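Local atomic coordinates of glutamine synthetase (Streptomyces coelicolor, PDB entry 4BAX), a protein that belongs to the glutamine synthetase family, joining a beta-grasp domain to a larger catalytic domain in a chain that assembles as ten copies. Residues Q107-G112 with L329-C334; G138-G143 with E148-D153; P178-F183 with N227-H232; E242-I247 with V298-Q303. All coordinates share one frame; numbering follows the deposited sequence.

Interaction 1. Residues Q107-G112 with L329-C334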
loop_
_atom_site.group_PDB
_atom_site.type_symbol
_atom_site.label_atom_id
_atom_site.label_comp_id
_atom_site.label_asym_id
_atom_site.label_seq_id
_atom_site.Cartn_x
_atom_site.Cartn_y
_atom_site.Cartn_z
ATOM N N GLN A 107 -57.028 -27.448 11.866
ATOM C CA GLN A 107 -56.990 -26.027 12.250
ATOM C C GLN A 107 -56.351 -25.154 11.172
ATOM O O GLN A 107 -56.479 -23.921 11.181
ATOM C CB GLN A 107 -56.321 -25.832 13.604
ATOM C CG GLN A 107 -57.042 -26.546 14.725
ATOM C CD GLN A 107 -56.534 -26.164 16.101
ATOM O OE1 GLN A 107 -56.465 -24.983 16.456
ATOM N NE2 GLN A 107 -56.196 -27.173 16.898
ATOM N N GLU A 108 -55.666 -25.818 10.247
ATOM C CA GLU A 108 -55.014 -25.172 9.110
ATOM C C GLU A 108 -54.042 -24.048 9.518
ATOM O O GLU A 108 -54.179 -22.897 9.083
ATOM C CB GLU A 108 -56.057 -24.659 8.121
ATOM C CG GLU A 108 -57.046 -25.760 7.746
ATOM C CD GLU A 108 -57.948 -25.390 6.591
ATOM O OE1 GLU A 108 -57.933 -24.204 6.177
ATOM O OE2 GLU A 108 -58.692 -26.281 6.124
ATOM N N PRO A 109 -53.026 -24.394 10.318
ATOM C CA PRO A 109 -52.078 -23.362 10.740
ATOM C C PRO A 109 -51.269 -22.832 9.555
ATOM O O PRO A 109 -50.892 -23.600 8.667
ATOM C CB PRO A 109 -51.182 -24.107 11.732
ATOM C CG PRO A 109 -51.257 -25.544 11.299
ATOM C CD PRO A 109 -52.659 -25.732 10.819
ATOM N N VAL A 110 -51.009 -21.526 9.559
ATOM C CA VAL A 110 -50.255 -20.863 8.504
ATOM C C VAL A 110 -49.212 -19.948 9.160
ATOM O O VAL A 110 -49.449 -19.373 10.229
ATOM C CB VAL A 110 -51.199 -20.051 7.602
ATOM C CG1 VAL A 110 -50.429 -19.219 6.602
ATOM C CG2 VAL A 110 -52.170 -20.983 6.885
ATOM N N PHE A 111 -48.041 -19.841 8.544
ATOM C CA PHE A 111 -46.972 -19.059 9.133
ATOM C C PHE A 111 -46.371 -18.055 8.172
ATOM O O PHE A 111 -46.276 -18.310 6.967
ATOM C CB PHE A 111 -45.862 -19.973 9.632
ATOM C CG PHE A 111 -46.239 -20.770 10.845
ATOM C CD1 PHE A 111 -46.835 -22.014 10.713
ATOM C CD2 PHE A 111 -46.023 -20.266 12.119
ATOM C CE1 PHE A 111 -47.198 -22.750 11.834
ATOM C CE2 PHE A 111 -46.383 -21.001 13.245
ATOM C CZ PHE A 111 -46.972 -22.245 13.101
ATOM N N GLY A 112 -45.959 -16.920 8.732
ATOM C CA GLY A 112 -45.095 -15.989 8.043
ATOM C C GLY A 112 -43.884 -15.720 8.919
ATOM O O GLY A 112 -44.013 -15.472 10.127
ATOM N N LEU A 329 -43.509 -25.791 17.940
ATOM C CA LEU A 329 -43.842 -25.319 19.272
ATOM C C LEU A 329 -45.110 -24.467 19.288
ATOM O O LEU A 329 -45.959 -24.607 20.182
ATOM C CB LEU A 329 -42.671 -24.515 19.839
ATOM C CG LEU A 329 -41.428 -25.300 20.244
ATOM C CD1 LEU A 329 -40.338 -24.361 20.733
ATOM C CD2 LEU A 329 -41.803 -26.306 21.320
ATOM N N LEU A 330 -45.222 -23.572 18.309
ATOM C CA LEU A 330 -46.395 -22.712 18.211
ATOM C C LEU A 330 -47.642 -23.539 17.919
ATOM O O LEU A 330 -48.696 -23.295 18.501
ATOM C CB LEU A 330 -46.194 -21.640 17.146
ATOM C CG LEU A 330 -45.352 -20.482 17.677
ATOM C CD1 LEU A 330 -44.912 -19.541 16.545
ATOM C CD2 LEU A 330 -46.133 -19.734 18.774
ATOM N N VAL A 331 -47.524 -24.512 17.023
ATOM C CA VAL A 331 -48.648 -25.394 16.731
ATOM C C VAL A 331 -49.025 -26.229 17.952
ATOM O O VAL A 331 -50.202 -26.327 18.301
ATOM C CB VAL A 331 -48.333 -26.322 15.566
ATOM C CG1 VAL A 331 -49.288 -27.488 15.532
ATOM C CG2 VAL A 331 -48.372 -25.540 14.260
ATOM N N ASP A 332 -48.035 -26.787 18.637
ATOM C CA ASP A 332 -48.341 -27.635 19.778
ATOM C C ASP A 332 -49.072 -26.804 20.815
ATOM O O ASP A 332 -50.171 -27.150 21.239
ATOM C CB ASP A 332 -47.067 -28.218 20.401
ATOM C CG ASP A 332 -47.355 -29.419 21.306
ATOM O OD1 ASP A 332 -48.423 -29.453 21.942
ATOM O OD2 ASP A 332 -46.529 -30.351 21.360
ATOM N N THR A 333 -48.483 -25.681 21.182
ATOM C CA THR A 333 -49.065 -24.894 22.247
ATOM C C THR A 333 -50.416 -24.285 21.881
ATOM O O THR A 333 -51.431 -24.575 22.521
ATOM C CB THR A 333 -48.070 -23.796 22.720
ATOM O OG1 THR A 333 -46.881 -24.406 23.254
ATOM C CG2 THR A 333 -48.710 -22.853 23.746
ATOM N N CYS A 334 -50.451 -23.528 20.793
ATOM C CA CYS A 334 -51.653 -22.790 20.432
ATOM C C CYS A 334 -52.824 -23.662 19.974
ATOM O O CYS A 334 -53.939 -23.526 20.492
ATOM C CB CYS A 334 -51.328 -21.738 19.364
ATOM S SG CYS A 334 -50.101 -20.517 19.871
#

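Interaction 2. Residues G138-G143 with E148-D153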
loop_
_atom_site.group_PDB
_atom_site.type_symbol
_atom_site.label_atom_id
_atom_site.label_comp_id
_atom_site.label_asym_id
_atom_site.label_seq_id
_atom_site.Cartn_x
_atom_site.Cartn_y
_atom_site.Cartn_z
ATOM N N GLY A 138 -30.780 5.242 13.157
ATOM C CA GLY A 138 -31.841 6.179 12.833
ATOM C C GLY A 138 -32.043 6.361 11.339
ATOM O O GLY A 138 -33.184 6.335 10.867
ATOM N N GLY A 139 -30.947 6.476 10.589
ATOM C CA GLY A 139 -31.013 6.659 9.152
ATOM C C GLY A 139 -30.829 5.408 8.302
ATOM O O GLY A 139 -30.948 5.495 7.085
ATOM N N TYR A 140 -30.466 4.282 8.913
ATOM C CA TYR A 140 -30.285 3.015 8.171
ATOM C C TYR A 140 -31.576 2.299 7.741
ATOM O O TYR A 140 -31.664 1.712 6.667
ATOM C CB TYR A 140 -29.323 2.057 8.897
ATOM C CG TYR A 140 -28.108 2.781 9.435
ATOM C CD1 TYR A 140 -27.124 3.266 8.572
ATOM C CD2 TYR A 140 -27.951 2.996 10.802
ATOM C CE1 TYR A 140 -26.019 3.969 9.073
ATOM C CE2 TYR A 140 -26.858 3.687 11.309
ATOM C CZ TYR A 140 -25.888 4.169 10.449
ATOM O OH TYR A 140 -24.807 4.853 10.994
ATOM N N TYR A 141 -32.592 2.381 8.581
ATOM C CA TYR A 141 -33.777 1.556 8.417
ATOM C C TYR A 141 -34.620 2.020 7.218
ATOM O O TYR A 141 -35.080 3.172 7.178
ATOM C CB TYR A 141 -34.577 1.624 9.715
ATOM C CG TYR A 141 -35.956 1.032 9.689
ATOM C CD1 TYR A 141 -36.151 -0.331 9.889
ATOM C CD2 TYR A 141 -37.063 1.828 9.498
ATOM C CE1 TYR A 141 -37.426 -0.884 9.889
ATOM C CE2 TYR A 141 -38.342 1.287 9.499
ATOM C CZ TYR A 141 -38.519 -0.069 9.697
ATOM O OH TYR A 141 -39.791 -0.598 9.694
ATOM N N CYS A 142 -34.808 1.110 6.251
ATOM C CA CYS A 142 -35.526 1.423 5.010
ATOM C C CYS A 142 -34.845 2.602 4.307
ATOM O O CYS A 142 -35.509 3.393 3.617
ATOM C CB CYS A 142 -37.015 1.720 5.261
ATOM S SG CYS A 142 -38.022 0.332 5.814
ATOM N N GLY A 143 -33.523 2.700 4.466
ATOM C CA GLY A 143 -32.759 3.833 3.970
ATOM C C GLY A 143 -32.395 3.819 2.490
ATOM O O GLY A 143 -32.721 2.893 1.738
ATOM N N GLU A 148 -25.749 5.171 4.275
ATOM C CA GLU A 148 -26.603 4.401 5.175
ATOM C C GLU A 148 -26.983 2.993 4.680
ATOM O O GLU A 148 -27.623 2.224 5.402
ATOM C CB GLU A 148 -27.848 5.220 5.536
ATOM C CG GLU A 148 -27.525 6.324 6.527
ATOM C CD GLU A 148 -28.298 7.614 6.282
ATOM O OE1 GLU A 148 -28.756 7.851 5.133
ATOM O OE2 GLU A 148 -28.418 8.411 7.244
ATOM N N ILE A 149 -26.612 2.658 3.450
ATOM C CA ILE A 149 -27.012 1.372 2.906
ATOM C C ILE A 149 -25.801 0.526 2.520
ATOM O O ILE A 149 -24.936 0.981 1.767
ATOM C CB ILE A 149 -27.987 1.526 1.714
ATOM C CG1 ILE A 149 -29.302 2.198 2.179
ATOM C CG2 ILE A 149 -28.207 0.184 1.030
ATOM C CD1 ILE A 149 -30.129 1.408 3.213
ATOM N N PHE A 150 -25.723 -0.691 3.053
ATOM C CA PHE A 150 -24.588 -1.566 2.771
ATOM C C PHE A 150 -25.045 -2.952 2.368
ATOM O O PHE A 150 -25.790 -3.602 3.110
ATOM C CB PHE A 150 -23.635 -1.649 3.979
ATOM C CG PHE A 150 -23.328 -0.314 4.603
ATOM C CD1 PHE A 150 -24.197 0.265 5.514
ATOM C CD2 PHE A 150 -22.163 0.375 4.253
ATOM C CE1 PHE A 150 -23.921 1.500 6.072
ATOM C CE2 PHE A 150 -21.870 1.615 4.807
ATOM C CZ PHE A 150 -22.759 2.176 5.725
ATOM N N GLY A 151 -24.590 -3.397 1.195
ATOM C CA GLY A 151 -24.895 -4.743 0.727
ATOM C C GLY A 151 -26.114 -4.931 -0.157
ATOM O O GLY A 151 -26.528 -6.065 -0.367
ATOM N N ARG A 152 -26.661 -3.851 -0.706
ATOM C CA ARG A 152 -27.871 -3.952 -1.516
ATOM C C ARG A 152 -27.677 -4.821 -2.736
ATOM O O ARG A 152 -28.610 -5.494 -3.161
ATOM C CB ARG A 152 -28.419 -2.581 -1.923
ATOM C CG ARG A 152 -29.936 -2.566 -1.997
ATOM C CD ARG A 152 -30.457 -1.517 -2.964
ATOM N NE ARG A 152 -30.491 -0.216 -2.305
ATOM C CZ ARG A 152 -31.453 0.175 -1.472
ATOM N NH1 ARG A 152 -32.484 -0.615 -1.205
ATOM N NH2 ARG A 152 -31.402 1.376 -0.917
ATOM N N ASP A 153 -26.482 -4.805 -3.309
ATOM C CA ASP A 153 -26.227 -5.663 -4.457
ATOM C C ASP A 153 -26.409 -7.153 -4.065
ATOM O O ASP A 153 -27.018 -7.917 -4.821
ATOM C CB ASP A 153 -24.842 -5.387 -5.056
ATOM C CG ASP A 153 -23.740 -5.357 -4.002
ATOM O OD1 ASP A 153 -24.058 -5.253 -2.789
ATOM O OD2 ASP A 153 -22.552 -5.419 -4.390
HETATM O O HOH W 1 -31.116 6.332 4.591
#

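Interaction 3. Residues P178-F183 with N227-H232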
loop_
_atom_site.group_PDB
_atom_site.type_symbol
_atom_site.label_atom_id
_atom_site.label_comp_id
_atom_site.label_asym_id
_atom_site.label_seq_id
_atom_site.Cartn_x
_atom_site.Cartn_y
_atom_site.Cartn_z
ATOM N N PRO A 178 -26.884 -0.890 10.581
ATOM C CA PRO A 178 -26.245 -0.848 9.263
ATOM C C PRO A 178 -25.777 -2.214 8.778
ATOM O O PRO A 178 -25.103 -2.930 9.525
ATOM C CB PRO A 178 -25.037 0.081 9.492
ATOM C CG PRO A 178 -24.874 0.180 10.964
ATOM C CD PRO A 178 -26.232 0.020 11.538
ATOM N N GLY A 179 -26.098 -2.537 7.528
ATOM C CA GLY A 179 -25.791 -3.833 6.966
ATOM C C GLY A 179 -26.729 -4.916 7.450
ATOM O O GLY A 179 -26.478 -6.102 7.187
ATOM N N GLN A 180 -27.806 -4.515 8.134
ATOM C CA GLN A 180 -28.816 -5.456 8.600
ATOM C C GLN A 180 -30.021 -5.385 7.697
ATOM O O GLN A 180 -30.492 -4.296 7.337
ATOM C CB GLN A 180 -29.217 -5.148 10.045
ATOM C CG GLN A 180 -29.836 -6.318 10.817
ATOM C CD GLN A 180 -30.066 -5.995 12.287
ATOM O OE1 GLN A 180 -30.905 -5.156 12.640
ATOM N NE2 GLN A 180 -29.315 -6.666 13.157
ATOM N N TRP A 181 -30.525 -6.572 7.360
ATOM C CA TRP A 181 -31.587 -6.705 6.380
ATOM C C TRP A 181 -32.616 -7.733 6.818
ATOM O O TRP A 181 -32.373 -8.537 7.739
ATOM C CB TRP A 181 -30.999 -7.112 5.026
ATOM C CG TRP A 181 -30.124 -6.078 4.390
ATOM C CD1 TRP A 181 -28.794 -5.889 4.615
ATOM C CD2 TRP A 181 -30.512 -5.090 3.431
ATOM N NE1 TRP A 181 -28.324 -4.849 3.850
ATOM C CE2 TRP A 181 -29.360 -4.343 3.112
ATOM C CE3 TRP A 181 -31.717 -4.769 2.803
ATOM C CZ2 TRP A 181 -29.380 -3.296 2.196
ATOM C CZ3 TRP A 181 -31.730 -3.723 1.889
ATOM C CH2 TRP A 181 -30.571 -3.007 1.593
ATOM N N GLU A 182 -33.762 -7.693 6.136
ATOM C CA GLU A 182 -34.846 -8.631 6.379
ATOM C C GLU A 182 -35.510 -9.078 5.088
ATOM O O GLU A 182 -35.610 -8.305 4.136
ATOM C CB GLU A 182 -35.888 -7.996 7.290
ATOM C CG GLU A 182 -36.967 -8.935 7.773
ATOM C CD GLU A 182 -38.099 -8.183 8.470
ATOM O OE1 GLU A 182 -37.869 -7.690 9.610
ATOM O OE2 GLU A 182 -39.205 -8.069 7.883
ATOM N N PHE A 183 -35.926 -10.341 5.055
ATOM C CA PHE A 183 -36.840 -10.844 4.030
ATOM C C PHE A 183 -37.970 -11.626 4.699
ATOM O O PHE A 183 -37.769 -12.245 5.742
ATOM C CB PHE A 183 -36.110 -11.651 2.935
ATOM C CG PHE A 183 -35.535 -12.968 3.416
ATOM C CD1 PHE A 183 -36.315 -14.116 3.475
ATOM C CD2 PHE A 183 -34.216 -13.054 3.832
ATOM C CE1 PHE A 183 -35.782 -15.331 3.930
ATOM C CE2 PHE A 183 -33.690 -14.261 4.284
ATOM C CZ PHE A 183 -34.479 -15.399 4.326
ATOM N N ASN A 227 -28.935 -2.865 17.090
ATOM C CA ASN A 227 -30.094 -3.741 16.996
ATOM C C ASN A 227 -29.779 -5.223 16.851
ATOM O O ASN A 227 -28.899 -5.624 16.084
ATOM C CB ASN A 227 -31.020 -3.293 15.864
ATOM C CG ASN A 227 -32.289 -2.650 16.377
ATOM O OD1 ASN A 227 -32.269 -1.859 17.332
ATOM N ND2 ASN A 227 -33.402 -2.957 15.727
ATOM N N GLY A 228 -30.558 -6.036 17.551
ATOM C CA GLY A 228 -30.476 -7.476 17.408
ATOM C C GLY A 228 -31.144 -7.974 16.134
ATOM O O GLY A 228 -31.889 -7.239 15.470
ATOM N N ALA A 229 -30.835 -9.212 15.759
ATOM C CA ALA A 229 -31.455 -9.820 14.594
ATOM C C ALA A 229 -32.482 -10.864 15.033
ATOM O O ALA A 229 -32.139 -11.832 15.728
ATOM C CB ALA A 229 -30.384 -10.425 13.664
ATOM N N GLY A 230 -33.744 -10.657 14.660
ATOM C CA GLY A 230 -34.779 -11.619 15.010
ATOM C C GLY A 230 -35.370 -12.409 13.846
ATOM O O GLY A 230 -34.994 -12.187 12.689
ATOM N N ALA A 231 -36.281 -13.332 14.175
ATOM C CA ALA A 231 -37.132 -14.018 13.194
ATOM C C ALA A 231 -38.584 -13.999 13.677
ATOM O O ALA A 231 -39.063 -14.997 14.239
ATOM C CB ALA A 231 -36.660 -15.472 12.954
ATOM N N HIS A 232 -39.244 -12.841 13.556
ATOM C CA HIS A 232 -40.626 -12.684 14.009
ATOM C C HIS A 232 -41.502 -13.653 13.241
ATOM O O HIS A 232 -41.390 -13.764 12.009
ATOM C CB HIS A 232 -41.132 -11.260 13.791
ATOM C CG HIS A 232 -40.526 -10.253 14.719
ATOM N ND1 HIS A 232 -39.569 -10.589 15.655
ATOM C CD2 HIS A 232 -40.765 -8.929 14.881
ATOM C CE1 HIS A 232 -39.230 -9.510 16.341
ATOM N NE2 HIS A 232 -39.944 -8.492 15.894
HETATM O O HOH W 2 -33.318 -5.032 13.338
#

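Interaction 4. Residues E242-I247 with V298-Q303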
loop_
_atom_site.group_PDB
_atom_site.type_symbol
_atom_site.label_atom_id
_atom_site.label_comp_id
_atom_site.label_asym_id
_atom_site.label_seq_id
_atom_site.Cartn_x
_atom_site.Cartn_y
_atom_site.Cartn_z
ATOM N N GLU A 242 -60.957 -16.230 11.220
ATOM C CA GLU A 242 -62.391 -15.979 11.328
ATOM C C GLU A 242 -62.853 -15.077 12.480
ATOM O O GLU A 242 -63.764 -14.271 12.289
ATOM C CB GLU A 242 -63.197 -17.293 11.257
ATOM C CG GLU A 242 -63.394 -17.754 9.794
ATOM C CD GLU A 242 -63.632 -19.257 9.628
ATOM O OE1 GLU A 242 -64.064 -19.918 10.596
ATOM O OE2 GLU A 242 -63.373 -19.788 8.525
ATOM N N GLY A 243 -62.263 -15.224 13.667
ATOM C CA GLY A 243 -62.759 -14.502 14.831
ATOM C C GLY A 243 -61.736 -14.159 15.902
ATOM O O GLY A 243 -60.686 -14.794 16.018
ATOM N N TYR A 244 -62.055 -13.143 16.698
ATOM C CA TYR A 244 -61.144 -12.598 17.708
ATOM C C TYR A 244 -60.962 -13.438 18.951
ATOM O O TYR A 244 -59.973 -13.282 19.663
ATOM C CB TYR A 244 -61.562 -11.175 18.100
ATOM C CG TYR A 244 -60.448 -10.332 18.704
ATOM C CD1 TYR A 244 -59.420 -9.816 17.917
ATOM C CD2 TYR A 244 -60.437 -10.040 20.060
ATOM C CE1 TYR A 244 -58.399 -9.043 18.476
ATOM C CE2 TYR A 244 -59.424 -9.265 20.626
ATOM C CZ TYR A 244 -58.406 -8.771 19.830
ATOM O OH TYR A 244 -57.395 -8.008 20.384
ATOM N N ASP A 245 -61.944 -14.269 19.260
ATOM C CA ASP A 245 -61.880 -15.067 20.480
ATOM C C ASP A 245 -60.733 -16.079 20.396
ATOM O O ASP A 245 -60.011 -16.312 21.372
ATOM C CB ASP A 245 -63.221 -15.757 20.745
ATOM C CG ASP A 245 -64.219 -14.836 21.450
ATOM O OD1 ASP A 245 -63.802 -13.788 22.004
ATOM O OD2 ASP A 245 -65.426 -15.172 21.463
ATOM N N ALA A 246 -60.577 -16.654 19.205
ATOM C CA ALA A 246 -59.504 -17.600 18.942
ATOM C C ALA A 246 -58.141 -16.914 19.043
ATOM O O ALA A 246 -57.181 -17.503 19.539
ATOM C CB ALA A 246 -59.697 -18.241 17.564
ATOM N N ILE A 247 -58.075 -15.657 18.613
ATOM C CA ILE A 247 -56.846 -14.853 18.690
ATOM C C ILE A 247 -56.404 -14.663 20.131
ATOM O O ILE A 247 -55.237 -14.855 20.456
ATOM C CB ILE A 247 -57.050 -13.457 18.039
ATOM C CG1 ILE A 247 -57.288 -13.561 16.528
ATOM C CG2 ILE A 247 -55.867 -12.540 18.332
ATOM C CD1 ILE A 247 -56.044 -13.411 15.688
ATOM N N VAL A 298 -45.531 -11.099 22.479
ATOM C CA VAL A 298 -46.372 -11.338 21.329
ATOM C C VAL A 298 -47.212 -10.096 21.041
ATOM O O VAL A 298 -47.836 -9.522 21.939
ATOM C CB VAL A 298 -47.292 -12.546 21.574
ATOM C CG1 VAL A 298 -48.500 -12.526 20.651
ATOM C CG2 VAL A 298 -46.503 -13.822 21.456
ATOM N N ARG A 299 -47.245 -9.691 19.779
ATOM C CA ARG A 299 -48.027 -8.525 19.418
ATOM C C ARG A 299 -49.278 -8.890 18.595
ATOM O O ARG A 299 -49.232 -9.759 17.712
ATOM C CB ARG A 299 -47.166 -7.515 18.650
ATOM C CG ARG A 299 -47.988 -6.382 18.046
ATOM C CD ARG A 299 -47.149 -5.314 17.395
ATOM N NE ARG A 299 -46.716 -5.702 16.060
ATOM C CZ ARG A 299 -46.351 -4.830 15.122
ATOM N NH1 ARG A 299 -46.396 -3.524 15.379
ATOM N NH2 ARG A 299 -45.960 -5.254 13.921
ATOM N N ILE A 300 -50.387 -8.228 18.923
ATOM C CA ILE A 300 -51.593 -8.251 18.107
ATOM C C ILE A 300 -51.673 -6.961 17.314
ATOM O O ILE A 300 -51.934 -5.891 17.877
ATOM C CB ILE A 300 -52.866 -8.359 18.975
ATOM C CG1 ILE A 300 -52.902 -9.704 19.710
ATOM C CG2 ILE A 300 -54.116 -8.165 18.122
ATOM C CD1 ILE A 300 -53.652 -9.660 21.007
ATOM N N PRO A 301 -51.530 -7.072 15.987
ATOM C CA PRO A 301 -51.508 -5.896 15.115
ATOM C C PRO A 301 -52.822 -5.138 15.216
ATOM O O PRO A 301 -53.867 -5.734 15.492
ATOM C CB PRO A 301 -51.339 -6.503 13.717
ATOM C CG PRO A 301 -50.745 -7.851 13.951
ATOM C CD PRO A 301 -51.386 -8.321 15.221
ATOM N N TRP A 302 -52.764 -3.831 15.022
ATOM C CA TRP A 302 -53.940 -2.988 15.187
ATOM C C TRP A 302 -55.060 -3.375 14.190
ATOM O O TRP A 302 -56.245 -3.262 14.523
ATOM C CB TRP A 302 -53.566 -1.500 15.077
ATOM C CG TRP A 302 -53.058 -1.096 13.733
ATOM C CD1 TRP A 302 -51.760 -1.142 13.296
ATOM C CD2 TRP A 302 -53.826 -0.550 12.651
ATOM N NE1 TRP A 302 -51.680 -0.685 12.002
ATOM C CE2 TRP A 302 -52.930 -0.309 11.582
ATOM C CE3 TRP A 302 -55.184 -0.249 12.476
ATOM C CZ2 TRP A 302 -53.352 0.219 10.356
ATOM C CZ3 TRP A 302 -55.601 0.281 11.259
ATOM C CH2 TRP A 302 -54.685 0.512 10.216
ATOM N N GLN A 303 -54.687 -3.830 12.984
ATOM C CA GLN A 303 -55.673 -4.247 11.982
ATOM C C GLN A 303 -56.428 -5.461 12.470
ATOM O O GLN A 303 -57.616 -5.608 12.194
ATOM C CB GLN A 303 -55.009 -4.606 10.649
ATOM C CG GLN A 303 -54.149 -3.541 10.008
ATOM C CD GLN A 303 -52.675 -3.724 10.307
ATOM O OE1 GLN A 303 -52.299 -4.245 11.362
ATOM N NE2 GLN A 303 -51.828 -3.284 9.379
#

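Interaction 1. Residues Q107-G112 with L329-C334
Phe111 meets Leu330 and Val331 with the rim of its ring, not with a face. Its CZ atom lies 3.8 Å from Val331 CG2, and its CE2 atom lies 3.9 Å from Leu330 CD1, with Leu330 CB close by in the ring plane. The far end of the phenyl group is thus lodged between two consecutive residues of helix 323-341. With CG placed beside the backbone N and opposite the carbonyl carbon (chi1 -71°), the ring leaves strand 110-121 on the side of this helix. Val331 reaches out with one branch alone: CG2 touches both Phe111 and, 4.0 Å away, Pro109 CB, linking the strand residue to the proline just before the strand. No hydrogen bond crosses between the segments, and 175 Å² is buried in all, so shape and apolar character carry the contact. Phe235 of strand 231-236, together with Pro190 and Val193 of helix 190-210, packs on Phe111 as well, while Phe104 touches Val331; all four touching residues are buried. The other sides are looser. Glu108 is an exposed residue, and Asp332 sits on a partly exposed flank of the helix, neither touching the opposite segment. Gln107 reaches just beyond the helical segment, where its NE2 atom bonds to Cys335 O. Such a helix, laid by its apolar side against the residues of a sheet strand, is the common layered alpha/beta packing; here it seats the C-terminal helix 323-341 on the start of strand 110-121 in the catalytic domain.

Interaction 2. Residues G138-G143 with E148-D153
One water joins Gly139 to Glu148, lying 2.6 Å from Gly139 O and 2.9 Å from Glu148 OE1. It bridges two limbs of one loop, the first containing a type II beta turn from Tyr140 to Gly143, closed by a bond from Gly143 N to Tyr140 O, and the second leading into helix 152-164. Beside the water the Glu148 side chain runs along the peptide of Gly139, its CB 3.5 Å from Gly139 O; the bare CA of the glycine lets the carboxylate lie close over it. The same chain passes the Tyr140 ring, and its carboxylate stands at 89° to that ring. Backbone atoms of Glu148 take the ring edge: Tyr140 CD1 lies 3.4 Å from Glu148 O, near the ring plane. Farther out, Tyr140 CE1 approaches the edge of the Phe150 ring, while the Tyr140 hydroxyl is bonded to Ala135 O. Ile149 packs on the last residue of the turn. Its CG1 lies beside the backbone N (chi1 -63°), and the further turn at chi2 brings CD1 to Gly143 O, 3.3 Å away. A second subunit continues the arrangement: Glu209 of that subunit forms a salt bridge with Arg152 NE, and its Arg21 bonds to the carbonyls of Gly138 and Tyr141, so the loop is also an intersubunit surface. Gly151 occupies the N-cap position of helix 152-164, and the next residue, Arg152, bends back at chi3 to bring the edge of its guanidinium group to the turn. There, Arg152 NH2 makes a weak hydrogen bond of 3.3 Å to Gly143 O.

Interaction 3. Residues P178-F183 with N227-H232
Gln180 reaches from its strand to the backbone of Asn227, where its NE2 atom donates a hydrogen bond of 3.1 Å to Asn227 O. The contact lies in the curved, largely antiparallel sheet of the catalytic domain: strands 180-188 and 231-236 both pair with strand 110-121, and the loop entering strand 231-236 faces the start of strand 180-188. The bond is moderately straight, 156° at the hydrogen, but the donor stands above the carbonyl plane of Asn227, 53° out of it. With CG anti to the backbone N (chi1 -158°) and the chain extended beyond it, the Gln180 amide is carried across to the loop. There NE2 also passes the Ala229 methyl group, 3.9 Å from CB. A second partner for NE2 is Thr118 OG1 on strand 110-121, so the amide nitrogen is held by both loop and sheet. Around this shell, Asn227 N is bonded to Gln137 OE1 and Gly230 N to Glu116 OE1, tying the loop down on either side of Ala229. On the other atom of the Gln180 amide, OE1 lies 2.5 Å from a water that accepts a hydrogen bond of 3.2 Å from Asn227 ND2.

Interaction 4. Residues E242-I247 with V298-Q303
Ile300 points its side chain at helix 244-253, where Tyr244 and Ile247 receive it. From CB the isoleucine divides, and both branches reach Tyr244, the longer one meeting Ile247 on the way. CG1, which turns away from the carbonyl carbon at chi1 -65°, lies 4.3 Å from Ile247 CG2. CD1, at the end of that branch, comes to 4.1 Å from Tyr244 OH. The other branch, CG2, approaches the end of the same tyrosine, 4.0 Å from Tyr244 OH and 4.4 Å from Tyr244 CE1. Two methyl groups of one residue thus sit near a single hydroxyl, while the methylene between CB and CD1 faces the helix residue one turn on. Tyr244 and Ile300 come at each other from opposite directions, so they meet by their ends rather than lying alongside. The surroundings continue the apolar layer: Ile300 also packs on Tyr289 and Val291 of the parallel neighbour strand 289-291, Tyr244 on that same Val291, and Ile247 on Met240 and Val304. Behind Ile300 the chain leaves strand 298-300 through Pro301, the N-cap residue of helix 302-307. Arg299, next to Ile300 in the strand, reaches elsewhere, its NE in a salt bridge with Glu313; farther on, Trp302 packs against Asp56 of a second subunit. Across the two segments there is no hydrogen bond, the closest approaches are 4 Å or more, and 112 Å² is buried. Dispersion and the exclusion of water, which do not depend on precise direction, therefore join helix 244-253 to strand 298-300.

Overall arrangement
Interaction 1 joins residues 217 positions apart, and the other three all fall between its two segments in sequence. Interactions 2, 3 and 4 follow one another along the chain. Interactions 1, 3 and 4 reach one sheet: strand 110-121 lies between 180-188 and 231-236, and 298-300 belongs to its extension through 312-314. Interactions 2 and 3, centres 12 Å apart, touch through Trp181, whose NE1 probably bonds to Phe150 O, and through Tyr140 against Pro178. Interactions 1 and 4 are 14 Å apart, centre to centre, on the same side of the chain's centre, whereas the centres of 1 and 2 lie 33 Å apart on opposite sides of it. The sheet thus connects the C-terminal helix to the loop at the subunit boundary.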